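Local coordinates for sulfite dehydrogenase (Paracoccus pantotrophus, PDB 2XTS), which probably oxidises protein-bound sulfane sulfur at a molybdenum-molybdopterin centre and passes the electrons on to heme c, at residues A[260-272]-A[283-295]. Sequence-based numbering, arbitrary orientation. Where two conformers were deposited one is given.
Sequences WVMDAKSVITSPS and PLVISGLAWSGNG
Trp291 lays one face of its indole alongside the extended side chain of Lys265, within an antiparallel beta hairpin (strands 265-270 and 282-291) in the family's dimerisation domain, an immunoglobulin-like beta fold of the E-set kind. Lys265 CB makes a CH-pi contact with the five-membered ring, 27° off its normal, and CD comes 3.5 Å from Trp291 CZ2. With Trp291 CG between backbone N and carbonyl carbon (chi1 61°), the ring is swung across the neighbouring strand, so that CZ3 reaches Val267 CG1 near the ring plane. Glu119 receives both polar ends: it salt-bridges Lys265 NZ and accepts from Trp291 NE1. A leucine in place of Trp291 has no ring face or N-H, and would probably leave the lysine's methylenes less well covered and Glu119 OE1 short of a donor.

The pairing is documented by two-way backbone bonds, Lys265 with Trp291 and Val267 with Leu289. Between these pairs, on the other face of the sheet, Ser266 CB meets Ala290 CB at 3.9 Å, and Ser266 OG bonds to Gln352 and Ser342. Further along, Ile268 CG2 packs against Ile286 CG2 at 3.8 Å. Gly288 is closely confined, since a CB there would clash with Val267 O.

Ahead of Lys265 and past Trp291, Gly293 N donates to Met262 O at 2.7 Å, while Asp263 OD2 salt-bridges Arg151 and its OD1 hydrogen-bonds Tyr156, both of a cytochrome chain. At the other end the register slips by one residue in a classic beta bulge: Ser287 O accepts from Thr269 N at 2.8 Å and from Ser270 N at 3.2 Å, the latter donor tilted 28° from the carbonyl plane.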
ATOM      1  N   TRP A 260       0.032 -25.896 -10.259  1.00  6.57           N
ATOM      2  CA  TRP A 260       0.538 -24.880  -9.365  1.00  7.09           C
ATOM      3  C   TRP A 260       0.492 -23.486  -9.978  1.00  6.73           C
ATOM      4  O   TRP A 260       0.079 -22.526  -9.325  1.00  7.82           O
ATOM      5  CB  TRP A 260       1.966 -25.226  -8.943  1.00  6.98           C
ATOM      6  CG  TRP A 260       2.074 -26.527  -8.210  1.00  7.78           C
ATOM      7  CD1 TRP A 260       1.265 -26.978  -7.224  1.00  9.85           C
ATOM      8  CD2 TRP A 260       3.089 -27.527  -8.384  1.00  8.08           C
ATOM      9  NE1 TRP A 260       1.687 -28.215  -6.786  1.00 10.52           N
ATOM     10  CE2 TRP A 260       2.813 -28.570  -7.477  1.00  9.57           C
ATOM     11  CE3 TRP A 260       4.175 -27.658  -9.248  1.00 10.30           C
ATOM     12  CZ2 TRP A 260       3.609 -29.719  -7.394  1.00 11.12           C
ATOM     13  CZ3 TRP A 260       4.955 -28.811  -9.166  1.00 11.03           C
ATOM     14  CH2 TRP A 260       4.670 -29.816  -8.248  1.00 11.77           C
ATOM     15  N   VAL A 261       0.950 -23.331 -11.213  1.00  7.39           N
ATOM     16  CA  VAL A 261       1.090 -21.989 -11.782  0.50  7.91           C
ATOM     17  C   VAL A 261      -0.245 -21.418 -12.245  1.00  7.20           C
ATOM     18  O   VAL A 261      -1.138 -22.133 -12.719  1.00  7.88           O
ATOM     19  CB  VAL A 261       2.168 -21.856 -12.910  0.50  8.68           C
ATOM     20  CG1 VAL A 261       2.680 -20.411 -13.007  0.50  9.54           C
ATOM     21  CG2 VAL A 261       3.355 -22.721 -12.670  0.50  9.83           C
ATOM     22  N   MET A 262      -0.370 -20.109 -12.058  1.00  7.08           N
ATOM     23  CA  MET A 262      -1.496 -19.333 -12.546  1.00  7.30           C
ATOM     24  C   MET A 262      -1.109 -18.740 -13.911  1.00  7.68           C
ATOM     25  O   MET A 262      -0.115 -18.032 -14.038  1.00  8.89           O
ATOM     26  CB  MET A 262      -1.860 -18.240 -11.539  1.00  7.45           C
ATOM     27  CG  MET A 262      -2.208 -18.750 -10.156  1.00  7.74           C
ATOM     28  SD  MET A 262      -3.613 -19.896 -10.155  1.00  8.63           S
ATOM     29  CE  MET A 262      -4.987 -18.765 -10.371  1.00  9.64           C
ATOM     30  N   ASP A 263      -1.914 -18.998 -14.931  1.00  7.42           N
ATOM     31  CA  ASP A 263      -1.580 -18.569 -16.286  1.00  7.17           C
ATOM     32  C   ASP A 263      -1.980 -17.107 -16.565  1.00  7.24           C
ATOM     33  O   ASP A 263      -2.771 -16.496 -15.833  1.00  8.26           O
ATOM     34  CB  ASP A 263      -2.254 -19.503 -17.298  1.00  7.37           C
ATOM     35  CG  ASP A 263      -1.720 -20.928 -17.254  1.00  8.73           C
ATOM     36  OD1 ASP A 263      -0.522 -21.133 -16.971  1.00  9.37           O
ATOM     37  OD2 ASP A 263      -2.519 -21.843 -17.530  1.00  8.45           O
ATOM     38  N   ALA A 264      -1.449 -16.562 -17.659  1.00  7.33           N
ATOM     39  CA  ALA A 264      -1.686 -15.170 -18.024  1.00  7.08           C
ATOM     40  C   ALA A 264      -3.162 -14.861 -18.106  1.00  6.91           C
ATOM     41  O   ALA A 264      -3.946 -15.614 -18.688  1.00  7.61           O
ATOM     42  CB  ALA A 264      -0.998 -14.827 -19.345  1.00  7.99           C
ATOM     43  N   LYS A 265      -3.527 -13.707 -17.550  1.00  6.90           N
ATOM     44  CA  LYS A 265      -4.902 -13.354 -17.375  1.00  6.72           C
ATOM     45  C   LYS A 265      -5.031 -11.834 -17.372  1.00  5.94           C
ATOM     46  O   LYS A 265      -4.083 -11.117 -17.103  1.00  6.59           O
ATOM     47  CB  LYS A 265      -5.371 -13.933 -16.036  1.00  7.13           C
ATOM     48  CG  LYS A 265      -6.845 -13.898 -15.779  1.00  6.90           C
ATOM     49  CD  LYS A 265      -7.185 -14.800 -14.606  1.00  7.54           C
ATOM     50  CE  LYS A 265      -8.613 -14.666 -14.156  1.00  8.86           C
ATOM     51  NZ  LYS A 265      -8.977 -15.671 -13.112  1.00  8.53           N
ATOM     52  N   SER A 266      -6.229 -11.351 -17.627  1.00  6.17           N
ATOM     53  CA  SER A 266      -6.519  -9.927 -17.568  1.00  6.99           C
ATOM     54  C   SER A 266      -7.984  -9.681 -17.386  1.00  6.72           C
ATOM     55  O   SER A 266      -8.822 -10.529 -17.687  1.00  7.31           O
ATOM     56  CB  SER A 266      -6.080  -9.195 -18.834  1.00  7.31           C
ATOM     57  OG  SER A 266      -6.886  -9.521 -19.946  1.00  8.20           O
ATOM     58  N   VAL A 267      -8.296  -8.475 -16.959  1.00  6.88           N
ATOM     59  CA  VAL A 267      -9.668  -8.009 -16.875  1.00  7.10           C
ATOM     60  C   VAL A 267      -9.703  -6.494 -16.974  1.00  7.11           C
ATOM     61  O   VAL A 267      -8.862  -5.815 -16.385  1.00  7.20           O
ATOM     62  CB  VAL A 267     -10.412  -8.496 -15.586  1.00  7.21           C
ATOM     63  CG1 VAL A 267      -9.742  -7.994 -14.297  1.00  9.14           C
ATOM     64  CG2 VAL A 267     -11.894  -8.121 -15.642  1.00  8.73           C
ATOM     65  N   ILE A 268     -10.666  -5.973 -17.730  1.00  7.38           N
ATOM     66  CA  ILE A 268     -10.995  -4.556 -17.751  1.00  7.12           C
ATOM     67  C   ILE A 268     -11.796  -4.228 -16.486  1.00  6.82           C
ATOM     68  O   ILE A 268     -12.880  -4.751 -16.261  1.00  7.20           O
ATOM     69  CB  ILE A 268     -11.779  -4.200 -19.030  1.00  7.07           C
ATOM     70  CG1 ILE A 268     -10.836  -4.317 -20.241  1.00  8.12           C
ATOM     71  CG2 ILE A 268     -12.337  -2.786 -18.935  1.00  7.67           C
ATOM     72  CD1 ILE A 268     -11.553  -4.349 -21.612  1.00  9.86           C
ATOM     73  N   THR A 269     -11.242  -3.353 -15.651  1.00  6.74           N
ATOM     74  CA  THR A 269     -11.894  -2.969 -14.400  1.00  7.62           C
ATOM     75  C   THR A 269     -12.839  -1.795 -14.571  1.00  7.67           C
ATOM     76  O   THR A 269     -13.752  -1.640 -13.780  1.00  8.39           O
ATOM     77  CB  THR A 269     -10.845  -2.696 -13.311  1.00  7.23           C
ATOM     78  OG1 THR A 269      -9.940  -1.678 -13.749  1.00  8.90           O
ATOM     79  CG2 THR A 269     -10.031  -3.955 -13.043  1.00  8.59           C
ATOM     80  N   SER A 270     -12.625  -0.985 -15.605  1.00  8.05           N
ATOM     81  CA  SER A 270     -13.596   0.022 -15.957  0.50  8.56           C
ATOM     82  C   SER A 270     -13.487   0.390 -17.421  1.00  8.83           C
ATOM     83  O   SER A 270     -12.424   0.488 -17.956  1.00  9.02           O
ATOM     84  CB  SER A 270     -13.440   1.271 -15.111  0.50  8.82           C
ATOM     85  OG  SER A 270     -12.322   2.012 -15.531  0.50  8.99           O
ATOM     86  N   PRO A 271     -14.648   0.526 -18.085  1.00  9.44           N
ATOM     87  CA  PRO A 271     -16.009   0.230 -17.627  1.00  9.77           C
ATOM     88  C   PRO A 271     -16.158  -1.231 -17.219  1.00  9.14           C
ATOM     89  O   PRO A 271     -15.453  -2.100 -17.727  1.00  9.90           O
ATOM     90  CB  PRO A 271     -16.883   0.515 -18.867  1.00 10.68           C
ATOM     91  CG  PRO A 271     -16.065   1.294 -19.769  1.00 10.37           C
ATOM     92  CD  PRO A 271     -14.632   0.920 -19.501  1.00  9.81           C
ATOM     93  N   SER A 272     -17.081  -1.478 -16.304  1.00  8.08           N
ATOM     94  CA  SER A 272     -17.420  -2.826 -15.870  1.00  7.82           C
ATOM     95  C   SER A 272     -18.808  -2.730 -15.225  1.00  7.61           C
ATOM     96  O   SER A 272     -19.321  -1.626 -15.049  1.00  7.78           O
ATOM     97  CB  SER A 272     -16.354  -3.398 -14.915  1.00  9.04           C
ATOM     98  OG  SER A 272     -16.296  -2.641 -13.711  1.00  8.87           O
ATOM     99  N   PRO A 283     -14.544  11.257 -24.653  1.00 11.83           N
ATOM    100  CA  PRO A 283     -13.406  10.580 -24.025  1.00 11.72           C
ATOM    101  C   PRO A 283     -13.801   9.591 -22.931  1.00 10.38           C
ATOM    102  O   PRO A 283     -14.599   9.903 -22.046  1.00 11.11           O
ATOM    103  CB  PRO A 283     -12.618  11.733 -23.423  1.00 12.10           C
ATOM    104  CG  PRO A 283     -12.923  12.879 -24.334  1.00 13.20           C
ATOM    105  CD  PRO A 283     -14.345  12.715 -24.736  1.00 13.22           C
ATOM    106  N   LEU A 284     -13.202   8.413 -22.992  1.00  9.99           N
ATOM    107  CA  LEU A 284     -13.465   7.331 -22.050  1.00 10.00           C
ATOM    108  C   LEU A 284     -12.166   6.615 -21.789  1.00  9.82           C
ATOM    109  O   LEU A 284     -11.475   6.215 -22.734  1.00 11.38           O
ATOM    110  CB  LEU A 284     -14.477   6.350 -22.656  1.00 11.08           C
ATOM    111  CG  LEU A 284     -14.911   5.153 -21.822  1.00 12.93           C
ATOM    112  CD1 LEU A 284     -15.710   5.572 -20.610  1.00 15.84           C
ATOM    113  CD2 LEU A 284     -15.698   4.195 -22.677  1.00 16.23           C
ATOM    114  N   VAL A 285     -11.845   6.429 -20.504  1.00  9.31           N
ATOM    115  CA  VAL A 285     -10.694   5.624 -20.107  1.00  8.66           C
ATOM    116  C   VAL A 285     -11.111   4.164 -19.935  1.00  8.71           C
ATOM    117  O   VAL A 285     -12.039   3.847 -19.193  1.00 10.56           O
ATOM    118  CB  VAL A 285     -10.100   6.137 -18.781  1.00  9.57           C
ATOM    119  CG1 VAL A 285      -9.007   5.162 -18.282  1.00 10.24           C
ATOM    120  CG2 VAL A 285      -9.569   7.591 -18.956  1.00  9.61           C
ATOM    121  N   ILE A 286     -10.453   3.279 -20.668  1.00  8.24           N
ATOM    122  CA  ILE A 286     -10.518   1.846 -20.402  1.00  8.07           C
ATOM    123  C   ILE A 286      -9.310   1.499 -19.548  1.00  8.02           C
ATOM    124  O   ILE A 286      -8.178   1.748 -19.944  1.00  8.87           O
ATOM    125  CB  ILE A 286     -10.547   0.994 -21.703  1.00  8.81           C
ATOM    126  CG1 ILE A 286     -11.796   1.394 -22.523  1.00 10.02           C
ATOM    127  CG2 ILE A 286     -10.454  -0.486 -21.358  1.00  9.39           C
ATOM    128  CD1 ILE A 286     -11.927   0.685 -23.831  1.00 11.45           C
ATOM    129  N   SER A 287      -9.563   0.962 -18.357  1.00  7.85           N
ATOM    130  CA  SER A 287      -8.503   0.620 -17.402  1.00  7.52           C
ATOM    131  C   SER A 287      -8.626  -0.851 -17.043  1.00  6.84           C
ATOM    132  O   SER A 287      -9.737  -1.361 -16.954  1.00  7.86           O
ATOM    133  CB  SER A 287      -8.672   1.447 -16.131  1.00  7.76           C
ATOM    134  OG  SER A 287      -7.645   1.199 -15.206  1.00  9.01           O
ATOM    135  N   GLY A 288      -7.496  -1.516 -16.816  1.00  6.49           N
ATOM    136  CA  GLY A 288      -7.583  -2.856 -16.295  1.00  6.79           C
ATOM    137  C   GLY A 288      -6.289  -3.411 -15.785  1.00  6.52           C
ATOM    138  O   GLY A 288      -5.256  -2.738 -15.746  1.00  6.64           O
ATOM    139  N   LEU A 289      -6.385  -4.680 -15.382  1.00  6.09           N
ATOM    140  CA  LEU A 289      -5.279  -5.406 -14.791  1.00  6.47           C
ATOM    141  C   LEU A 289      -4.913  -6.637 -15.632  1.00  6.78           C
ATOM    142  O   LEU A 289      -5.779  -7.304 -16.180  1.00  7.41           O
ATOM    143  CB  LEU A 289      -5.641  -5.901 -13.392  1.00  7.15           C
ATOM    144  CG  LEU A 289      -5.743  -4.811 -12.335  1.00  7.82           C
ATOM    145  CD1 LEU A 289      -6.502  -5.323 -11.116  1.00 10.28           C
ATOM    146  CD2 LEU A 289      -4.350  -4.304 -12.007  1.00  9.21           C
ATOM    147  N   ALA A 290      -3.619  -6.909 -15.731  1.00  6.41           N
ATOM    148  CA  ALA A 290      -3.111  -8.121 -16.383  1.00  6.87           C
ATOM    149  C   ALA A 290      -2.020  -8.702 -15.490  1.00  7.06           C
ATOM    150  O   ALA A 290      -1.344  -7.953 -14.772  1.00  7.79           O
ATOM    151  CB  ALA A 290      -2.556  -7.804 -17.748  1.00  7.90           C
ATOM    152  N   TRP A 291      -1.827 -10.016 -15.544  1.00  6.62           N
ATOM    153  CA  TRP A 291      -0.853 -10.671 -14.695  1.00  6.63           C
ATOM    154  C   TRP A 291      -0.581 -12.079 -15.229  1.00  6.58           C
ATOM    155  O   TRP A 291      -1.400 -12.634 -15.948  1.00  7.69           O
ATOM    156  CB  TRP A 291      -1.338 -10.726 -13.242  1.00  6.88           C
ATOM    157  CG  TRP A 291      -2.613 -11.476 -13.002  1.00  6.07           C
ATOM    158  CD1 TRP A 291      -2.708 -12.757 -12.565  1.00  6.98           C
ATOM    159  CD2 TRP A 291      -3.967 -11.008 -13.150  1.00  5.75           C
ATOM    160  NE1 TRP A 291      -4.004 -13.125 -12.428  1.00  6.86           N
ATOM    161  CE2 TRP A 291      -4.806 -12.081 -12.794  1.00  6.91           C
ATOM    162  CE3 TRP A 291      -4.550  -9.806 -13.562  1.00  6.48           C
ATOM    163  CZ2 TRP A 291      -6.193 -11.979 -12.795  1.00  7.00           C
ATOM    164  CZ3 TRP A 291      -5.922  -9.709 -13.566  1.00  6.39           C
ATOM    165  CH2 TRP A 291      -6.731 -10.791 -13.186  1.00  7.95           C
ATOM    166  N   SER A 292       0.555 -12.656 -14.866  1.00  6.75           N
ATOM    167  CA  SER A 292       0.895 -14.005 -15.245  1.00  6.72           C
ATOM    168  C   SER A 292       1.825 -14.642 -14.238  1.00  6.38           C
ATOM    169  O   SER A 292       2.826 -14.031 -13.856  1.00  7.64           O
ATOM    170  CB  SER A 292       1.603 -14.024 -16.584  1.00  8.03           C
ATOM    171  OG  SER A 292       1.907 -15.353 -16.920  1.00  9.06           O
ATOM    172  N   GLY A 293       1.548 -15.894 -13.876  1.00  6.89           N
ATOM    173  CA  GLY A 293       2.450 -16.658 -13.060  1.00  7.45           C
ATOM    174  C   GLY A 293       3.670 -17.155 -13.789  1.00  8.27           C
ATOM    175  O   GLY A 293       4.558 -17.705 -13.178  1.00 10.12           O
ATOM    176  N   ASN A 294       3.676 -17.016 -15.115  1.00  8.49           N
ATOM    177  CA  ASN A 294       4.790 -17.473 -15.937  1.00  9.51           C
ATOM    178  C   ASN A 294       5.787 -16.372 -16.308  1.00 10.10           C
ATOM    179  O   ASN A 294       6.703 -16.615 -17.087  1.00 12.13           O
ATOM    180  CB  ASN A 294       4.245 -18.176 -17.187  1.00  9.25           C
ATOM    181  CG  ASN A 294       3.641 -19.537 -16.877  1.00 10.55           C
ATOM    182  OD1 ASN A 294       2.474 -19.811 -17.207  1.00 13.34           O
ATOM    183  ND2 ASN A 294       4.399 -20.366 -16.221  1.00 10.81           N
ATOM    184  N   GLY A 295       5.654 -15.198 -15.693  1.00  9.52           N
ATOM    185  CA  GLY A 295       6.636 -14.142 -15.839  1.00  9.95           C
ATOM    186  C   GLY A 295       6.024 -12.773 -15.980  1.00  9.20           C
ATOM    187  O   GLY A 295       4.992 -12.480 -15.355  1.00 10.15           O
TER